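Local structure of C381 turret protein (4IND) at residues 16-22 with 140-145; 31-37 with 67-73; 74-78 with 144-148. The protein probably forms the pentameric turret of the archaeal virus Sulfolobus turreted icosahedral virus, each chain being built from three jelly-roll domains. The contacts are given in a common frame with arbitrary orientation. Where two conformers were deposited one is given. Numbering follows the deposited sequence.

Contact 1: residues 16-22 with 140-145; sequences VKYYYKL and ILEFSL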
loop_
_atom_site.group_PDB
_atom_site.type_symbol
_atom_site.label_atom_id
_atom_site.label_comp_id
_atom_site.label_asym_id
_atom_site.label_seq_id
_atom_site.Cartn_x
_atom_site.Cartn_y
_atom_site.Cartn_z
ATOM N N VAL A 16 31.417 -2.449 4.761
ATOM C CA VAL A 16 31.089 -1.408 3.760
ATOM C C VAL A 16 30.000 -0.523 4.347
ATOM O O VAL A 16 29.184 -0.997 5.124
ATOM C CB VAL A 16 30.621 -2.023 2.403
ATOM C CG1 VAL A 16 30.026 -0.957 1.479
ATOM C CG2 VAL A 16 31.785 -2.712 1.719
ATOM N N LYS A 17 30.007 0.757 3.993
ATOM C CA LYS A 17 29.002 1.708 4.429
ATOM C C LYS A 17 28.151 2.054 3.212
ATOM O O LYS A 17 28.613 1.897 2.085
ATOM C CB LYS A 17 29.674 3.001 4.910
ATOM C CG LYS A 17 30.671 2.851 6.052
ATOM C CD LYS A 17 31.163 4.243 6.484
ATOM C CE LYS A 17 32.215 4.164 7.584
ATOM N NZ LYS A 17 31.694 3.621 8.864
ATOM N N TYR A 18 26.938 2.546 3.439
ATOM C CA TYR A 18 26.078 2.989 2.326
ATOM C C TYR A 18 26.282 4.448 1.958
ATOM O O TYR A 18 25.746 4.934 0.963
ATOM C CB TYR A 18 24.618 2.693 2.618
ATOM C CG TYR A 18 24.333 1.205 2.679
ATOM C CD1 TYR A 18 23.924 0.513 1.552
ATOM C CD2 TYR A 18 24.506 0.484 3.855
ATOM C CE1 TYR A 18 23.663 -0.848 1.594
ATOM C CE2 TYR A 18 24.259 -0.873 3.906
ATOM C CZ TYR A 18 23.837 -1.536 2.771
ATOM O OH TYR A 18 23.582 -2.880 2.811
ATOM N N TYR A 19 27.057 5.152 2.763
ATOM C CA TYR A 19 27.404 6.522 2.474
ATOM C C TYR A 19 28.774 6.848 3.060
ATOM O O TYR A 19 29.054 6.499 4.212
ATOM C CB TYR A 19 26.372 7.483 3.041
ATOM C CG TYR A 19 26.822 8.909 2.812
ATOM C CD1 TYR A 19 26.654 9.514 1.572
ATOM C CD2 TYR A 19 27.423 9.644 3.820
ATOM C CE1 TYR A 19 27.070 10.827 1.348
ATOM C CE2 TYR A 19 27.847 10.952 3.604
ATOM C CZ TYR A 19 27.664 11.539 2.369
ATOM O OH TYR A 19 28.104 12.833 2.137
ATOM N N TYR A 20 29.614 7.499 2.256
ATOM C CA TYR A 20 30.936 7.940 2.670
ATOM C C TYR A 20 31.090 9.408 2.327
ATOM O O TYR A 20 30.804 9.814 1.198
ATOM C CB TYR A 20 32.038 7.210 1.893
ATOM C CG TYR A 20 32.109 5.706 2.078
ATOM C CD1 TYR A 20 33.022 5.136 2.970
ATOM C CD2 TYR A 20 31.298 4.870 1.327
ATOM C CE1 TYR A 20 33.096 3.755 3.133
ATOM C CE2 TYR A 20 31.340 3.494 1.483
ATOM C CZ TYR A 20 32.270 2.943 2.373
ATOM O OH TYR A 20 32.310 1.586 2.520
ATOM N N LYS A 21 31.535 10.212 3.281
ATOM C CA LYS A 21 32.047 11.529 2.924
ATOM C C LYS A 21 33.535 11.443 3.187
ATOM O O LYS A 21 33.956 11.311 4.330
ATOM C CB LYS A 21 31.420 12.638 3.774
ATOM C CG LYS A 21 31.830 14.018 3.229
ATOM C CD LYS A 21 31.014 15.145 3.820
ATOM C CE LYS A 21 31.365 16.477 3.136
ATOM N NZ LYS A 21 30.454 17.592 3.586
ATOM N N LEU A 22 34.333 11.510 2.134
ATOM C CA LEU A 22 35.739 11.082 2.248
ATOM C C LEU A 22 36.652 12.143 2.834
ATOM O O LEU A 22 37.841 11.899 3.094
ATOM C CB LEU A 22 36.229 10.554 0.896
ATOM C CG LEU A 22 35.423 9.329 0.459
ATOM C CD1 LEU A 22 35.797 8.919 -0.953
ATOM C CD2 LEU A 22 35.638 8.158 1.431
ATOM N N ILE A 140 37.996 12.245 -4.945
ATOM C CA ILE A 140 36.744 11.581 -4.604
ATOM C C ILE A 140 36.192 12.162 -3.308
ATOM O O ILE A 140 36.778 11.979 -2.246
ATOM C CB ILE A 140 36.960 10.072 -4.450
ATOM C CG1 ILE A 140 37.792 9.541 -5.619
ATOM C CG2 ILE A 140 35.631 9.337 -4.342
ATOM C CD1 ILE A 140 38.355 8.144 -5.396
ATOM N N LEU A 141 35.060 12.859 -3.392
ATOM C CA LEU A 141 34.546 13.592 -2.228
ATOM C C LEU A 141 33.492 12.818 -1.427
ATOM O O LEU A 141 33.485 12.874 -0.187
ATOM C CB LEU A 141 33.969 14.957 -2.629
ATOM C CG LEU A 141 34.760 15.912 -3.522
ATOM C CD1 LEU A 141 34.263 17.350 -3.346
ATOM C CD2 LEU A 141 36.232 15.831 -3.273
ATOM N N GLU A 142 32.592 12.139 -2.132
ATOM C CA GLU A 142 31.507 11.391 -1.478
ATOM C C GLU A 142 31.174 10.173 -2.306
ATOM O O GLU A 142 31.345 10.177 -3.506
ATOM C CB GLU A 142 30.239 12.234 -1.304
ATOM C CG GLU A 142 30.365 13.462 -0.414
ATOM C CD GLU A 142 29.097 14.345 -0.445
ATOM O OE1 GLU A 142 29.227 15.553 -0.753
ATOM O OE2 GLU A 142 27.984 13.848 -0.132
ATOM N N PHE A 143 30.692 9.127 -1.651
ATOM C CA PHE A 143 30.252 7.934 -2.354
ATOM C C PHE A 143 28.974 7.498 -1.672
ATOM O O PHE A 143 28.971 7.263 -0.459
ATOM C CB PHE A 143 31.299 6.827 -2.273
ATOM C CG PHE A 143 30.942 5.586 -3.073
ATOM C CD1 PHE A 143 31.243 5.497 -4.424
ATOM C CD2 PHE A 143 30.282 4.522 -2.455
ATOM C CE1 PHE A 143 30.911 4.357 -5.153
ATOM C CE2 PHE A 143 29.948 3.380 -3.160
ATOM C CZ PHE A 143 30.269 3.285 -4.509
ATOM N N SER A 144 27.902 7.392 -2.459
ATOM C CA SER A 144 26.547 7.139 -1.957
ATOM C C SER A 144 25.904 5.944 -2.662
ATOM O O SER A 144 25.887 5.856 -3.885
ATOM C CB SER A 144 25.665 8.386 -2.124
ATOM O OG SER A 144 24.278 8.082 -1.912
ATOM N N LEU A 145 25.358 5.035 -1.868
ATOM C CA LEU A 145 24.611 3.873 -2.360
ATOM C C LEU A 145 23.211 3.994 -1.816
ATOM O O LEU A 145 23.026 3.959 -0.602
ATOM C CB LEU A 145 25.207 2.586 -1.762
ATOM C CG LEU A 145 26.460 1.972 -2.355
ATOM C CD1 LEU A 145 27.176 1.056 -1.337
ATOM C CD2 LEU A 145 26.060 1.170 -3.568
#
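This is an antiparallel pairing at the edge of a sheet in the first jelly-roll domain. Strand 19-21 is an edge strand within the chain. It runs at 170° to strand 140-145, with the axes 4.7 Å apart. Tyr20 and Phe143 form the hydrogen-bonded pair, flanked by the non-hydrogen-bonded pairs Tyr19-Ser144 and Lys21-Glu142. Apolar side chains follow one another along the Tyr20 and Phe143 side. Leu22 and Ile140 meet at one end, with CD1 of Leu22 3.4 Å from CG2 of Ile140. Next, the Tyr20 ring lies against Phe143, with their CD2 atoms 3.9 Å apart. At the other end, Leu145 fills the hollow under the bend at 16-18, touching Val16, the carbonyl of Lys17 and the base of the Tyr18 ring. Tyr20 OH accepts a hydrogen bond from Lys17 N (2.9 Å), tying this bend to the strand. Tyr19 and Glu142 lie on the opposite face, which meets the second subunit. There Lys21 NZ hydrogen-bonds Ala14 O and salt-bridges Asp73, both of that subunit. The Tyr19 ring slants along the sheet with its edge against Ser144, CD1 to CB 4.0 Å. Its OH reaches OE2 of Glu142 in a very short hydrogen bond of 2.5 Å.

Contact 2: residues 31-37 with 67-73; sequences FVNSIFV and ASIIIDD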
loop_
_atom_site.group_PDB
_atom_site.type_symbol
_atom_site.label_atom_id
_atom_site.label_comp_id
_atom_site.label_asym_id
_atom_site.label_seq_id
_atom_site.Cartn_x
_atom_site.Cartn_y
_atom_site.Cartn_z
ATOM N N PHE A 31 36.829 3.304 3.789
ATOM C CA PHE A 31 36.795 3.260 2.327
ATOM C C PHE A 31 38.027 2.568 1.743
ATOM O O PHE A 31 37.917 1.708 0.868
ATOM C CB PHE A 31 36.671 4.709 1.801
ATOM C CG PHE A 31 36.410 4.828 0.319
ATOM C CD1 PHE A 31 35.164 4.522 -0.206
ATOM C CD2 PHE A 31 37.393 5.351 -0.534
ATOM C CE1 PHE A 31 34.907 4.686 -1.584
ATOM C CE2 PHE A 31 37.157 5.505 -1.890
ATOM C CZ PHE A 31 35.918 5.174 -2.425
ATOM N N VAL A 32 39.200 2.928 2.235
ATOM C CA VAL A 32 40.447 2.377 1.709
ATOM C C VAL A 32 40.886 1.075 2.428
ATOM O O VAL A 32 42.013 0.618 2.283
ATOM C CB VAL A 32 41.564 3.441 1.703
ATOM C CG1 VAL A 32 41.084 4.678 0.966
ATOM C CG2 VAL A 32 42.013 3.788 3.149
ATOM N N ASN A 33 39.980 0.493 3.216
ATOM C CA ASN A 33 40.179 -0.852 3.774
ATOM C C ASN A 33 38.922 -1.684 3.472
ATOM O O ASN A 33 38.517 -2.541 4.261
ATOM C CB ASN A 33 40.419 -0.774 5.280
ATOM C CG ASN A 33 40.831 -2.118 5.896
ATOM O OD1 ASN A 33 41.243 -3.056 5.201
ATOM N ND2 ASN A 33 40.729 -2.206 7.221
ATOM N N SER A 34 38.305 -1.423 2.331
ATOM C CA SER A 34 37.115 -2.198 1.973
ATOM C C SER A 34 36.859 -2.235 0.488
ATOM O O SER A 34 36.772 -3.314 -0.099
ATOM C CB SER A 34 35.882 -1.656 2.709
ATOM O OG SER A 34 35.740 -0.271 2.476
ATOM N N ILE A 35 36.734 -1.062 -0.128
ATOM C CA ILE A 35 36.283 -1.007 -1.520
ATOM C C ILE A 35 37.151 -0.185 -2.485
ATOM O O ILE A 35 36.912 -0.183 -3.682
ATOM C CB ILE A 35 34.823 -0.536 -1.614
ATOM C CG1 ILE A 35 34.666 0.904 -1.128
ATOM C CG2 ILE A 35 33.910 -1.472 -0.818
ATOM C CD1 ILE A 35 33.230 1.461 -1.297
ATOM N N PHE A 36 38.169 0.490 -1.963
ATOM C CA PHE A 36 39.038 1.297 -2.817
ATOM C C PHE A 36 40.319 0.555 -3.192
ATOM O O PHE A 36 40.986 -0.011 -2.324
ATOM C CB PHE A 36 39.349 2.657 -2.155
ATOM C CG PHE A 36 40.169 3.584 -3.024
ATOM C CD1 PHE A 36 39.572 4.309 -4.046
ATOM C CD2 PHE A 36 41.526 3.738 -2.799
ATOM C CE1 PHE A 36 40.318 5.167 -4.841
ATOM C CE2 PHE A 36 42.295 4.591 -3.582
ATOM C CZ PHE A 36 41.690 5.316 -4.605
ATOM N N VAL A 37 40.653 0.562 -4.482
ATOM C CA VAL A 37 41.821 -0.125 -5.003
ATOM C C VAL A 37 42.769 0.933 -5.534
ATOM O O VAL A 37 42.387 1.753 -6.365
ATOM C CB VAL A 37 41.439 -1.106 -6.145
ATOM C CG1 VAL A 37 42.662 -1.882 -6.638
ATOM C CG2 VAL A 37 40.321 -2.048 -5.692
ATOM N N ALA A 67 42.689 4.182 -10.354
ATOM C CA ALA A 67 42.193 3.524 -9.144
ATOM C C ALA A 67 40.871 2.841 -9.494
ATOM O O ALA A 67 40.325 3.054 -10.581
ATOM C CB ALA A 67 41.997 4.535 -8.037
ATOM N N SER A 68 40.356 2.021 -8.579
ATOM C CA SER A 68 39.081 1.362 -8.784
ATOM C C SER A 68 38.274 1.366 -7.507
ATOM O O SER A 68 38.825 1.367 -6.412
ATOM C CB SER A 68 39.283 -0.094 -9.214
ATOM O OG SER A 68 40.094 -0.188 -10.361
ATOM N N ILE A 69 36.958 1.363 -7.653
ATOM C CA ILE A 69 36.093 1.024 -6.545
ATOM C C ILE A 69 35.482 -0.325 -6.898
ATOM O O ILE A 69 34.999 -0.524 -8.006
ATOM C CB ILE A 69 35.007 2.074 -6.346
ATOM C CG1 ILE A 69 35.649 3.393 -5.897
ATOM C CG2 ILE A 69 33.991 1.600 -5.281
ATOM C CD1 ILE A 69 34.706 4.580 -5.924
ATOM N N ILE A 70 35.553 -1.263 -5.964
ATOM C CA ILE A 70 35.073 -2.614 -6.190
ATOM C C ILE A 70 34.301 -3.073 -4.950
ATOM O O ILE A 70 34.852 -3.095 -3.838
ATOM C CB ILE A 70 36.254 -3.590 -6.442
ATOM C CG1 ILE A 70 37.072 -3.163 -7.674
ATOM C CG2 ILE A 70 35.737 -4.997 -6.655
ATOM C CD1 ILE A 70 38.213 -4.152 -8.010
ATOM N N ILE A 71 33.034 -3.441 -5.129
ATOM C CA ILE A 71 32.209 -3.868 -4.004
ATOM C C ILE A 71 31.606 -5.253 -4.215
ATOM O O ILE A 71 30.656 -5.401 -4.974
ATOM C CB ILE A 71 31.057 -2.866 -3.756
ATOM C CG1 ILE A 71 31.592 -1.431 -3.762
ATOM C CG2 ILE A 71 30.368 -3.159 -2.427
ATOM C CD1 ILE A 71 30.490 -0.339 -3.716
ATOM N N ASP A 72 32.138 -6.271 -3.539
ATOM C CA ASP A 72 31.506 -7.588 -3.634
ATOM C C ASP A 72 30.808 -7.982 -2.331
ATOM O O ASP A 72 30.304 -9.094 -2.196
ATOM C CB ASP A 72 32.488 -8.668 -4.097
ATOM C CG ASP A 72 33.364 -9.183 -2.971
ATOM O OD1 ASP A 72 33.771 -10.375 -2.996
ATOM O OD2 ASP A 72 33.639 -8.392 -2.041
ATOM N N ASP A 73 30.759 -7.049 -1.385
ATOM C CA ASP A 73 30.193 -7.315 -0.065
ATOM C C ASP A 73 28.700 -7.582 -0.136
ATOM O O ASP A 73 28.037 -7.146 -1.068
ATOM C CB ASP A 73 30.423 -6.096 0.838
ATOM C CG ASP A 73 31.883 -5.796 1.046
ATOM O OD1 ASP A 73 32.561 -5.373 0.068
ATOM O OD2 ASP A 73 32.341 -5.961 2.196
HETATM O O HOH W 1 35.202 -5.491 0.565
#
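Backbone hydrogen bonds join the two segments as a short antiparallel ladder in a jelly-roll domain. Val37 and Ser68 are the hydrogen-bonded pair: Val37 N gives to Ser68 O (2.8 Å) and Ser68 N to Val37 O (3.0 Å). Phe36 and Ile69 are the non-hydrogen-bonded pair beside it. Ile70 N then binds Ile35 O at 2.9 Å, and Ile69 CA adds a CA-H...O contact of 3.2 Å to the same Ile35 O. Apolar packing does most of the rest. On one face Phe31 CZ meets Ile69 CD1 at 3.8 Å, and Phe36 CZ meets Ala67 CB at 3.5 Å. Ile35 CG2 lies 3.7 Å from Ile71 CG1. On the other face Val37 CG2 touches Ile70 CD1 at 3.8 Å. Water extends the polar contact past the ladder. One molecule bridges Ser34 O (2.8 Å) and Asp73 OD1 (2.7 Å). The other oxygen of Asp73 makes a salt bridge with Lys21 of the third subunit. The chain enters strand 36-37 from helix 25-31, where Phe31 O accepts from both Ile35 N and Phe36 N. Strand 67-71 is the middle of three, with strand 130-134 on its far edge. The side chains of Phe36, Ile69 and Ile71 pack onto strand 138-147 of the facing sheet.

Contact 3: residues 74-78 with 144-148; sequences ELQEG and SLERV. With 2HP (dihydrogenphosphate ion), chain U.
This contact forms part of a dihydrogenphosphate pocket at the end of the first jelly-roll domain. Segment 74-78 is a loop leading into strand 78-88, extended from Leu75 to Glu77 (phi -54 to -64, psi 136 to 156). Segment 144-148 ends strand 138-147, in beta conformation. They are not paired as strands: the CA atoms of Leu75 and Leu145 are 9.7 Å apart, and those of Gly78 and Arg147 6.5 Å. Leu75 (m, t) and Leu145 (m, t) meet with their CD1 atoms 3.9 Å apart. Arg147 (m, t, p, chi4 -174°) points toward the loop. Its NH1 gives OE1 of Gln76 (t, t) a 2.9 Å hydrogen bond. Its NE and NH2 bind phosphate O2 at 3.1 and 2.9 Å. Over one guanidinium face lie Glu77 O, 3.2 Å from Arg147 CZ, and Gly78 CA, 3.9 Å from Arg147 NE. Gly78 has phi/psi 147/-173, and an ideal CB would lie 2.4 Å from Arg147 NE. Leu79 N and Arg172 NH2 also bind the ion. Val148 O is only 2.2 Å from O4 of the ion, too close for an ordinary contact. Gln76 takes up NH1. The guanidinium, with Arg172, probably offsets the anion's charge.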
loop_
_atom_site.group_PDB
_atom_site.type_symbol
_atom_site.label_atom_id
_atom_site.label_comp_id
_atom_site.label_asym_id
_atom_site.label_seq_id
_atom_site.Cartn_x
_atom_site.Cartn_y
_atom_site.Cartn_z
ATOM N N GLU A 74 28.181 -8.295 0.860
ATOM C CA GLU A 74 26.767 -8.658 0.891
ATOM C C GLU A 74 25.859 -7.490 1.291
ATOM O O GLU A 74 25.201 -7.551 2.332
ATOM C CB GLU A 74 26.521 -9.805 1.876
ATOM C CG GLU A 74 27.397 -11.010 1.676
ATOM C CD GLU A 74 27.286 -11.591 0.285
ATOM O OE1 GLU A 74 28.194 -12.357 -0.096
ATOM O OE2 GLU A 74 26.296 -11.285 -0.424
ATOM N N LEU A 75 25.839 -6.435 0.490
ATOM C CA LEU A 75 24.872 -5.350 0.661
ATOM C C LEU A 75 23.473 -5.932 0.668
ATOM O O LEU A 75 23.227 -7.021 0.127
ATOM C CB LEU A 75 24.949 -4.351 -0.491
ATOM C CG LEU A 75 26.319 -3.760 -0.774
ATOM C CD1 LEU A 75 26.167 -2.712 -1.854
ATOM C CD2 LEU A 75 26.856 -3.161 0.484
ATOM N N GLN A 76 22.545 -5.209 1.281
ATOM C CA GLN A 76 21.137 -5.581 1.187
ATOM C C GLN A 76 20.791 -5.692 -0.290
ATOM O O GLN A 76 21.178 -4.836 -1.094
ATOM C CB GLN A 76 20.277 -4.515 1.856
ATOM C CG GLN A 76 18.791 -4.875 1.867
ATOM C CD GLN A 76 17.968 -3.894 2.671
ATOM O OE1 GLN A 76 17.568 -2.844 2.167
ATOM N NE2 GLN A 76 17.716 -4.226 3.934
ATOM N N GLU A 77 20.069 -6.743 -0.666
ATOM C CA GLU A 77 19.714 -6.922 -2.065
ATOM C C GLU A 77 18.797 -5.798 -2.571
ATOM O O GLU A 77 18.027 -5.211 -1.814
ATOM C CB GLU A 77 19.112 -8.314 -2.304
ATOM C CG GLU A 77 20.173 -9.421 -2.222
ATOM C CD GLU A 77 19.716 -10.766 -2.794
ATOM O OE1 GLU A 77 18.500 -11.053 -2.726
ATOM O OE2 GLU A 77 20.579 -11.541 -3.302
ATOM N N GLY A 78 18.885 -5.499 -3.855
ATOM C CA GLY A 78 17.986 -4.508 -4.440
ATOM C C GLY A 78 18.698 -3.753 -5.530
ATOM O O GLY A 78 19.803 -4.118 -5.913
ATOM N N SER A 144 27.902 7.392 -2.459
ATOM C CA SER A 144 26.547 7.139 -1.957
ATOM C C SER A 144 25.904 5.944 -2.662
ATOM O O SER A 144 25.887 5.856 -3.885
ATOM C CB SER A 144 25.665 8.386 -2.124
ATOM O OG SER A 144 24.278 8.082 -1.912
ATOM N N LEU A 145 25.358 5.035 -1.868
ATOM C CA LEU A 145 24.611 3.873 -2.360
ATOM C C LEU A 145 23.211 3.994 -1.816
ATOM O O LEU A 145 23.026 3.959 -0.602
ATOM C CB LEU A 145 25.207 2.586 -1.762
ATOM C CG LEU A 145 26.460 1.972 -2.355
ATOM C CD1 LEU A 145 27.176 1.056 -1.337
ATOM C CD2 LEU A 145 26.060 1.170 -3.568
ATOM N N GLU A 146 22.209 4.146 -2.675
ATOM C CA GLU A 146 20.837 4.212 -2.155
ATOM C C GLU A 146 19.931 3.366 -3.033
ATOM O O GLU A 146 20.094 3.331 -4.243
ATOM C CB GLU A 146 20.329 5.671 -2.068
ATOM C CG GLU A 146 19.937 6.276 -3.412
ATOM C CD GLU A 146 18.847 7.364 -3.307
ATOM O OE1 GLU A 146 19.032 8.354 -2.553
ATOM O OE2 GLU A 146 17.815 7.236 -4.012
ATOM N N ARG A 147 18.979 2.679 -2.416
ATOM C CA ARG A 147 18.019 1.894 -3.169
ATOM C C ARG A 147 16.967 2.838 -3.768
ATOM O O ARG A 147 16.425 3.695 -3.080
ATOM C CB ARG A 147 17.366 0.847 -2.249
ATOM C CG ARG A 147 18.383 -0.208 -1.749
ATOM C CD ARG A 147 17.698 -1.323 -0.981
ATOM N NE ARG A 147 16.676 -1.938 -1.815
ATOM C CZ ARG A 147 15.829 -2.863 -1.397
ATOM N NH1 ARG A 147 15.886 -3.289 -0.142
ATOM N NH2 ARG A 147 14.918 -3.352 -2.234
ATOM N N VAL A 148 16.698 2.694 -5.053
ATOM C CA VAL A 148 15.674 3.535 -5.705
ATOM C C VAL A 148 14.328 2.817 -5.680
ATOM O O VAL A 148 14.273 1.623 -5.477
ATOM C CB VAL A 148 16.077 3.853 -7.149
ATOM C CG1 VAL A 148 17.384 4.602 -7.168
ATOM C CG2 VAL A 148 16.228 2.577 -7.955
HETATM P P 2HP U . 14.837 -1.092 -5.173
HETATM O O1 2HP U . 14.015 -1.784 -6.231
HETATM O O2 2HP U . 15.724 -2.214 -4.730
HETATM O O3 2HP U . 13.888 -0.605 -4.034
HETATM O O4 2HP U . 15.740 0.060 -5.717
#

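How the contacts relate
All three contacts are largely buried and lie in the first domain. Contacts 1 and 2 belong to its two facing sheets. They meet through apolar packing, as where Leu22 touches Phe31 and Ile140 touches Phe36. Both rest on backbone ladders. Contact 3 has no ladder and depends on side chains and a bound ion, at the end of the domain near the second. It shares Ser144 and Leu145 with contact 1, and Tyr18 OH probably hydrogen-bonds Gln76 N between them. Contacts 2 and 3 adjoin in sequence at Asp73 and Glu74. Subunit neighbours differ: contact 1 touches the second, contact 2 the third, and contact 3 both.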